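Side-chain contact in 2-hydroxyisobutanoyl-CoA mutase large subunit (Aquincola tertiaricarbonis, PDB 4R3U), which isomerises 2-hydroxyisobutyryl-CoA and (S)-3-hydroxybutyryl-CoA, working with a small cobalamin-binding subunit in a tetramer of two large and two small subunits: residues Tyr199-Asn202 with Lys203-Gly206. Numbering follows the deposited sequence.
Sequences YDLN and KLSG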
ATOM      1  N   TYR A 199      22.518  -4.751 -34.779  1.00 46.97           N
ATOM      2  CA  TYR A 199      22.850  -4.314 -33.420  1.00 46.24           C
ATOM      3  C   TYR A 199      24.192  -4.922 -32.991  1.00 50.61           C
ATOM      4  O   TYR A 199      24.591  -5.977 -33.499  1.00 50.71           O
ATOM      5  CB  TYR A 199      21.782  -4.784 -32.394  1.00 44.17           C
ATOM      6  CG  TYR A 199      20.369  -4.236 -32.516  1.00 43.57           C
ATOM      7  CD1 TYR A 199      20.135  -2.928 -32.951  1.00 46.02           C
ATOM      8  CD2 TYR A 199      19.272  -4.987 -32.100  1.00 41.53           C
ATOM      9  CE1 TYR A 199      18.835  -2.395 -32.992  1.00 44.88           C
ATOM     10  CE2 TYR A 199      17.975  -4.472 -32.152  1.00 40.88           C
ATOM     11  CZ  TYR A 199      17.761  -3.173 -32.586  1.00 47.07           C
ATOM     12  OH  TYR A 199      16.480  -2.680 -32.634  1.00 45.72           O
ATOM     13  N   ASP A 200      24.858  -4.274 -32.019  1.00 47.17           N
ATOM     14  CA  ASP A 200      26.063  -4.769 -31.361  1.00 47.19           C
ATOM     15  C   ASP A 200      25.521  -5.717 -30.262  1.00 49.01           C
ATOM     16  O   ASP A 200      24.666  -5.313 -29.440  1.00 47.08           O
ATOM     17  CB  ASP A 200      26.868  -3.590 -30.765  1.00 48.51           C
ATOM     18  CG  ASP A 200      28.153  -3.930 -30.015  1.00 49.56           C
ATOM     19  OD1 ASP A 200      28.439  -5.132 -29.828  1.00 48.50           O
ATOM     20  OD2 ASP A 200      28.841  -2.988 -29.559  1.00 54.58           O
ATOM     21  N   LEU A 201      25.959  -6.991 -30.297  1.00 44.56           N
ATOM     22  CA  LEU A 201      25.485  -8.013 -29.357  1.00 42.51           C
ATOM     23  C   LEU A 201      25.823  -7.675 -27.922  1.00 46.61           C
ATOM     24  O   LEU A 201      25.002  -7.897 -27.035  1.00 43.56           O
ATOM     25  CB  LEU A 201      26.002  -9.415 -29.720  1.00 42.27           C
ATOM     26  CG  LEU A 201      25.611 -10.003 -31.075  1.00 43.68           C
ATOM     27  CD1 LEU A 201      26.148 -11.380 -31.201  1.00 43.17           C
ATOM     28  CD2 LEU A 201      24.089 -10.063 -31.272  1.00 45.63           C
ATOM     29  N   ASN A 202      27.019  -7.081 -27.706  1.00 46.61           N
ATOM     30  CA  ASN A 202      27.515  -6.663 -26.397  1.00 46.53           C
ATOM     31  C   ASN A 202      26.742  -5.479 -25.794  1.00 50.14           C
ATOM     32  O   ASN A 202      26.975  -5.131 -24.634  1.00 50.58           O
ATOM     33  CB  ASN A 202      29.032  -6.443 -26.438  1.00 45.19           C
ATOM     34  CG  ASN A 202      29.779  -7.721 -26.737  1.00 67.00           C
ATOM     35  OD1 ASN A 202      29.613  -8.757 -26.072  1.00 57.72           O
ATOM     36  ND2 ASN A 202      30.590  -7.685 -27.781  1.00 68.98           N
ATOM     37  N   LYS A 203      25.795  -4.898 -26.565  1.00 45.33           N
ATOM     38  CA  LYS A 203      24.925  -3.788 -26.140  1.00 43.87           C
ATOM     39  C   LYS A 203      23.503  -4.297 -25.817  1.00 45.50           C
ATOM     40  O   LYS A 203      22.665  -3.519 -25.361  1.00 43.98           O
ATOM     41  CB  LYS A 203      24.832  -2.716 -27.244  1.00 47.62           C
ATOM     42  CG  LYS A 203      26.057  -1.833 -27.431  1.00 51.24           C
ATOM     43  CD  LYS A 203      25.737  -0.729 -28.440  1.00 58.71           C
ATOM     44  CE  LYS A 203      26.929  -0.214 -29.224  1.00 58.92           C
ATOM     45  NZ  LYS A 203      26.505   0.252 -30.578  1.00 55.06           N
ATOM     46  N   LEU A 204      23.230  -5.596 -26.058  1.00 41.20           N
ATOM     47  CA  LEU A 204      21.912  -6.166 -25.805  1.00 38.62           C
ATOM     48  C   LEU A 204      21.709  -6.519 -24.345  1.00 40.54           C
ATOM     49  O   LEU A 204      22.370  -7.414 -23.821  1.00 39.83           O
ATOM     50  CB  LEU A 204      21.608  -7.374 -26.712  1.00 38.23           C
ATOM     51  CG  LEU A 204      21.747  -7.191 -28.220  1.00 42.28           C
ATOM     52  CD1 LEU A 204      21.370  -8.469 -28.941  1.00 42.40           C
ATOM     53  CD2 LEU A 204      20.939  -5.987 -28.743  1.00 40.14           C
ATOM     54  N   SER A 205      20.815  -5.783 -23.683  1.00 36.71           N
ATOM     55  CA  SER A 205      20.472  -6.025 -22.288  1.00 35.27           C
ATOM     56  C   SER A 205      19.210  -6.877 -22.295  1.00 39.29           C
ATOM     57  O   SER A 205      18.281  -6.615 -23.065  1.00 40.81           O
ATOM     58  CB  SER A 205      20.255  -4.719 -21.533  1.00 35.35           C
ATOM     59  OG  SER A 205      20.246  -4.930 -20.130  1.00 33.80           O
ATOM     60  N   GLY A 206      19.234  -7.939 -21.515  1.00 32.94           N
ATOM     61  CA  GLY A 206      18.126  -8.862 -21.421  1.00 31.47           C
ATOM     62  C   GLY A 206      18.396 -10.024 -20.499  1.00 33.11           C
ATOM     63  O   GLY A 206      19.451 -10.102 -19.863  1.00 32.38           O
TER
HETATM   64  O   HOH W   1      25.019  -8.223 -24.190  1.00 31.12           O
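Leu-204 meets Leu-201, at the start of a short 3-10 turn, and Tyr-199, just before it: Leu-204 CD1 touches Leu-201 CD2 at 3.9 Å, and Leu-204 CD2 lies 3.9 Å from Tyr-199 CD2, coming at the ring obliquely. Branched leucine suits this buried place because each methyl serves a different neighbour. The backbone alongside is held by two bonds, Lys-203 N to Asp-200 O and Leu-204 N to Leu-201 O (both 3.1 Å), and a water donates to both Leu-201 O and Leu-204 O. Asp-200 suits the turn's start: with CG anti to the backbone N (chi1 179°), its short carboxylate reaches two residues on, OD1 accepting from Asn-202 N at 3.2 Å, an Asx turn. The outer side is looser. The long, exposed Lys-203 chain runs roughly perpendicular to Asp-200, its CE 3.4 Å from Asp-200 OD2, but NZ makes only a long, weak ion pair with Glu-171. Replacing Asp-200 by alanine would probably leave Asn-202 N without this acceptor and Lys-203 CE without its neighbouring oxygen. Lys-203 O takes a weak hydrogen bond from substrate-binding Arg-246. The turn links helix 183-196, where Leu-201 packs on Val-191 and Leu-204 on Tyr-190, to strand 206-208 of the TIM-barrel domain.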